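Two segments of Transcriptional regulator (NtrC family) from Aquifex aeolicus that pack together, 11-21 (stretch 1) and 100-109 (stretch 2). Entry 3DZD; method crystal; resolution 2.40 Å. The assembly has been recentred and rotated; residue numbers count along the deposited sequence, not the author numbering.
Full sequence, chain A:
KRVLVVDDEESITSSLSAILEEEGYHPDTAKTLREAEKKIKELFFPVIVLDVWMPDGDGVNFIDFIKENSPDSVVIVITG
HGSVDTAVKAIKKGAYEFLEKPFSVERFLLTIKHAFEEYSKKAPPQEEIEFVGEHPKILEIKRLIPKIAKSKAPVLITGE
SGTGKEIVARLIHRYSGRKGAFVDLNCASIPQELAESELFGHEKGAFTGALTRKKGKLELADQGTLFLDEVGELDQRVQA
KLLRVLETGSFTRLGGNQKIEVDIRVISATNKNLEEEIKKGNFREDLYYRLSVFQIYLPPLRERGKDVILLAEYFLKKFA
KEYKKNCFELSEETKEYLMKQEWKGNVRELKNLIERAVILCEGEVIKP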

# COMPACT_ATOMS: atom_id res chain seq x y z
N SER A 11 -38.92 -12.81 -10.77
CA SER A 11 -38.20 -12.54 -12.00
C SER A 11 -36.82 -11.96 -11.69
O SER A 11 -35.87 -12.13 -12.46
N ILE A 12 -36.72 -11.28 -10.57
CA ILE A 12 -35.43 -10.74 -10.17
C ILE A 12 -34.65 -11.77 -9.36
O ILE A 12 -33.56 -12.19 -9.75
N THR A 13 -35.23 -12.18 -8.23
CA THR A 13 -34.51 -13.04 -7.30
C THR A 13 -34.09 -14.37 -7.92
O THR A 13 -32.98 -14.84 -7.67
N SER A 14 -34.96 -14.96 -8.73
CA SER A 14 -34.62 -16.22 -9.39
C SER A 14 -33.60 -16.01 -10.50
O SER A 14 -32.54 -16.64 -10.51
N SER A 15 -33.91 -15.15 -11.45
CA SER A 15 -33.01 -14.90 -12.57
C SER A 15 -31.61 -14.58 -12.05
O SER A 15 -30.64 -15.25 -12.40
N LEU A 16 -31.52 -13.56 -11.19
CA LEU A 16 -30.23 -13.14 -10.67
C LEU A 16 -29.52 -14.28 -9.95
O LEU A 16 -28.30 -14.43 -10.08
N SER A 17 -30.27 -15.08 -9.21
CA SER A 17 -29.66 -16.21 -8.51
C SER A 17 -29.09 -17.22 -9.50
O SER A 17 -28.00 -17.75 -9.29
N ALA A 18 -29.85 -17.49 -10.56
CA ALA A 18 -29.41 -18.42 -11.60
C ALA A 18 -28.14 -17.88 -12.25
O ALA A 18 -27.22 -18.63 -12.56
N ILE A 19 -28.11 -16.56 -12.43
CA ILE A 19 -26.99 -15.91 -13.09
C ILE A 19 -25.76 -15.89 -12.20
O ILE A 19 -24.68 -16.30 -12.62
N LEU A 20 -25.94 -15.44 -10.96
CA LEU A 20 -24.84 -15.36 -10.01
C LEU A 20 -24.22 -16.72 -9.79
O LEU A 20 -23.00 -16.88 -9.88
N GLU A 21 -25.06 -17.71 -9.50
CA GLU A 21 -24.60 -19.07 -9.27
C GLU A 21 -23.85 -19.60 -10.49
O GLU A 21 -22.83 -20.28 -10.36
N GLU A 100 -30.84 0.26 -14.10
CA GLU A 100 -32.20 0.56 -14.52
C GLU A 100 -32.81 -0.64 -15.24
O GLU A 100 -32.25 -1.13 -16.22
N LYS A 101 -33.95 -1.11 -14.75
CA LYS A 101 -34.73 -2.10 -15.47
C LYS A 101 -35.23 -1.45 -16.76
O LYS A 101 -35.61 -0.29 -16.76
N PRO A 102 -35.18 -2.20 -17.88
CA PRO A 102 -34.62 -3.54 -17.92
C PRO A 102 -33.12 -3.47 -18.20
O PRO A 102 -32.63 -2.48 -18.74
N PHE A 103 -32.40 -4.52 -17.83
CA PHE A 103 -30.98 -4.60 -18.10
C PHE A 103 -30.60 -6.02 -18.47
O PHE A 103 -31.23 -6.98 -18.04
N SER A 104 -29.55 -6.16 -19.27
CA SER A 104 -29.13 -7.46 -19.77
C SER A 104 -28.30 -8.22 -18.73
O SER A 104 -27.87 -7.66 -17.71
N VAL A 105 -28.08 -9.50 -19.01
CA VAL A 105 -27.27 -10.38 -18.19
C VAL A 105 -25.86 -9.81 -18.13
O VAL A 105 -25.25 -9.68 -17.06
N GLU A 106 -25.35 -9.46 -19.31
CA GLU A 106 -24.04 -8.87 -19.47
C GLU A 106 -23.87 -7.63 -18.58
O GLU A 106 -22.86 -7.48 -17.90
N ARG A 107 -24.85 -6.74 -18.60
CA ARG A 107 -24.79 -5.49 -17.85
C ARG A 107 -24.81 -5.79 -16.36
O ARG A 107 -24.06 -5.19 -15.59
N PHE A 108 -25.67 -6.72 -15.96
CA PHE A 108 -25.71 -7.17 -14.58
C PHE A 108 -24.36 -7.69 -14.09
O PHE A 108 -23.81 -7.20 -13.11
N LEU A 109 -23.83 -8.69 -14.80
CA LEU A 109 -22.57 -9.33 -14.41
C LEU A 109 -21.40 -8.36 -14.35
O LEU A 109 -20.55 -8.46 -13.47

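Packing of helix 11-21 against the turn and helix of 100-109 in the NtrC-family regulator from Aquifex aeolicus. The two helix axes come no closer than 11.1 Å and cross at -68°, so side chains fill the space between the backbones. The contact is apolar, buries 388 Å² counting both sides, and has no hydrogen bond across it. One face of the first helix supplies Ile-12, Leu-16 and the neighbouring pair Ile-19 and Leu-20, at steps of about one turn.

Phe-108 is the main bump from the second stretch. Its CA-to-CB bond points toward the first helix, and with chi1 t and chi2 at 66° the ring enters a hollow lined by Leu-16, Ile-19 and Leu-20. Leu-16 (m, t) leaves its backbone sideways, but its end reaches across: CD2 sits over one ring face, 3.8 Å from the centroid of the Phe-108 ring and only 6° off the ring normal, a CH-pi contact, while CD1 lies 3.8 Å from Phe-108 CE1. Ile-19 meets the edge of the same ring, with its CG2 3.7 Å from Phe-108 CD2. Leu-20 (m, t) closes in obliquely, its CD2 3.6 Å from Phe-108 CE2.

Ile-19 (m, t) is the answering bump, pointing toward the second stretch. Its CG2 methyl fits among three side chains of the second helix: besides the Phe-108 edge, it approaches Leu-109 CD2 at 3.5 Å and Val-105 CG1 at 4.2 Å. Leu-109 (m, t) starts sideways and brings its end nearer; Val-105 (t) lies at the more open margin.

Before the helix, the packing loosens. Phe-103, chi1 p with chi2 at 80°, offers its ring edge to Leu-16, whose CD2 is 4.4 Å from Phe-103 CE1; the same methyl touches the face of one ring and the edge of the other. Farther back along the chain, Lys-101 (m, t, m, m) points toward the first helix and contributes its aliphatic stem: Lys-101 CD is 4.3 Å from CD1 of Ile-12 (m, m), whose side-chain end comes nearer than its sideways start suggests.

Several serine hydroxyls bond within their own stretch. Ser-15 OG donates to Ser-11 O at 2.8 Å and Ser-17 OG to Thr-13 O at 2.5 Å, both one turn back along the helix. Ser-104 (p) caps the second helix, its OG accepting a weak bond from Arg-107 N at 3.3 Å, at the start of the helix that carries Phe-108.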

# COMPACT_ATOMS: atom_id res chain seq x y z
CB SER A 11 -38.99 -11.58 -12.89
OG SER A 11 -39.26 -10.38 -12.20
CB ILE A 12 -35.57 -9.44 -9.38
CG1 ILE A 12 -36.10 -8.33 -10.29
CG2 ILE A 12 -34.22 -9.02 -8.81
CD1 ILE A 12 -35.16 -8.01 -11.44
CB THR A 13 -35.33 -13.30 -6.03
OG1 THR A 13 -36.72 -13.44 -6.37
CG2 THR A 13 -35.17 -12.14 -5.05
CB SER A 14 -35.88 -16.88 -9.96
OG SER A 14 -36.61 -17.55 -8.95
CB SER A 15 -33.52 -13.77 -13.45
OG SER A 15 -34.76 -14.10 -14.04
CB LEU A 16 -30.38 -11.93 -9.74
CG LEU A 16 -30.96 -10.65 -10.36
CD1 LEU A 16 -30.60 -9.47 -9.49
CD2 LEU A 16 -30.46 -10.44 -11.77
CB SER A 17 -30.65 -16.89 -7.58
OG SER A 17 -31.06 -16.00 -6.56
CB ALA A 18 -30.50 -18.61 -12.64
CB ILE A 19 -27.36 -14.48 -13.51
CG1 ILE A 19 -28.41 -14.52 -14.62
CG2 ILE A 19 -26.13 -13.72 -13.97
CD1 ILE A 19 -29.28 -13.29 -14.70
CB LEU A 20 -25.32 -14.79 -8.67
CG LEU A 20 -25.74 -13.32 -8.71
CD1 LEU A 20 -26.42 -12.90 -7.42
CD2 LEU A 20 -24.53 -12.43 -8.97
CB GLU A 21 -25.78 -19.97 -8.93
CG GLU A 21 -25.39 -21.36 -8.45
CD GLU A 21 -26.60 -22.21 -8.10
OE1 GLU A 21 -27.71 -21.64 -8.00
OE2 GLU A 21 -26.44 -23.44 -7.93
CB GLU A 100 -32.23 1.78 -15.44
CG GLU A 100 -33.59 2.04 -16.08
CD GLU A 100 -33.60 3.30 -16.95
OE1 GLU A 100 -32.51 3.80 -17.30
OE2 GLU A 100 -34.71 3.78 -17.27
CB LYS A 101 -35.91 -2.58 -14.63
CG LYS A 101 -35.51 -3.45 -13.46
CD LYS A 101 -36.68 -4.29 -12.98
CE LYS A 101 -37.50 -3.59 -11.91
NZ LYS A 101 -36.98 -3.85 -10.54
CB PRO A 102 -35.33 -4.18 -19.12
CG PRO A 102 -36.14 -3.06 -19.78
CD PRO A 102 -35.65 -1.77 -19.20
CB PHE A 103 -30.18 -4.12 -16.89
CG PHE A 103 -30.53 -4.83 -15.62
CD1 PHE A 103 -30.00 -6.08 -15.35
CD2 PHE A 103 -31.38 -4.24 -14.69
CE1 PHE A 103 -30.33 -6.74 -14.18
CE2 PHE A 103 -31.70 -4.89 -13.52
CZ PHE A 103 -31.18 -6.14 -13.26
CB SER A 104 -28.32 -7.28 -21.05
OG SER A 104 -27.26 -6.36 -20.85
CB VAL A 105 -27.20 -11.80 -18.83
CG1 VAL A 105 -26.29 -12.72 -18.03
CG2 VAL A 105 -28.60 -12.39 -18.98
CB GLU A 106 -23.81 -8.52 -20.94
CG GLU A 106 -23.81 -9.73 -21.90
CD GLU A 106 -25.20 -10.33 -22.14
OE1 GLU A 106 -26.19 -9.58 -22.25
OE2 GLU A 106 -25.30 -11.58 -22.24
CB ARG A 107 -25.98 -4.59 -18.22
CG ARG A 107 -26.13 -3.35 -17.35
CD ARG A 107 -24.95 -2.40 -17.51
NE ARG A 107 -23.89 -2.65 -16.54
CZ ARG A 107 -22.69 -2.06 -16.55
NH1 ARG A 107 -22.37 -1.19 -17.50
NH2 ARG A 107 -21.81 -2.36 -15.61
CB PHE A 108 -26.77 -8.25 -14.39
CG PHE A 108 -26.77 -8.86 -13.02
CD1 PHE A 108 -27.12 -8.10 -11.91
CD2 PHE A 108 -26.42 -10.19 -12.83
CE1 PHE A 108 -27.11 -8.65 -10.64
CE2 PHE A 108 -26.41 -10.76 -11.57
CZ PHE A 108 -26.76 -9.99 -10.46
CB LEU A 109 -22.25 -10.48 -15.35
CG LEU A 109 -23.14 -11.70 -15.13
CD1 LEU A 109 -22.77 -12.82 -16.10
CD2 LEU A 109 -23.01 -12.17 -13.69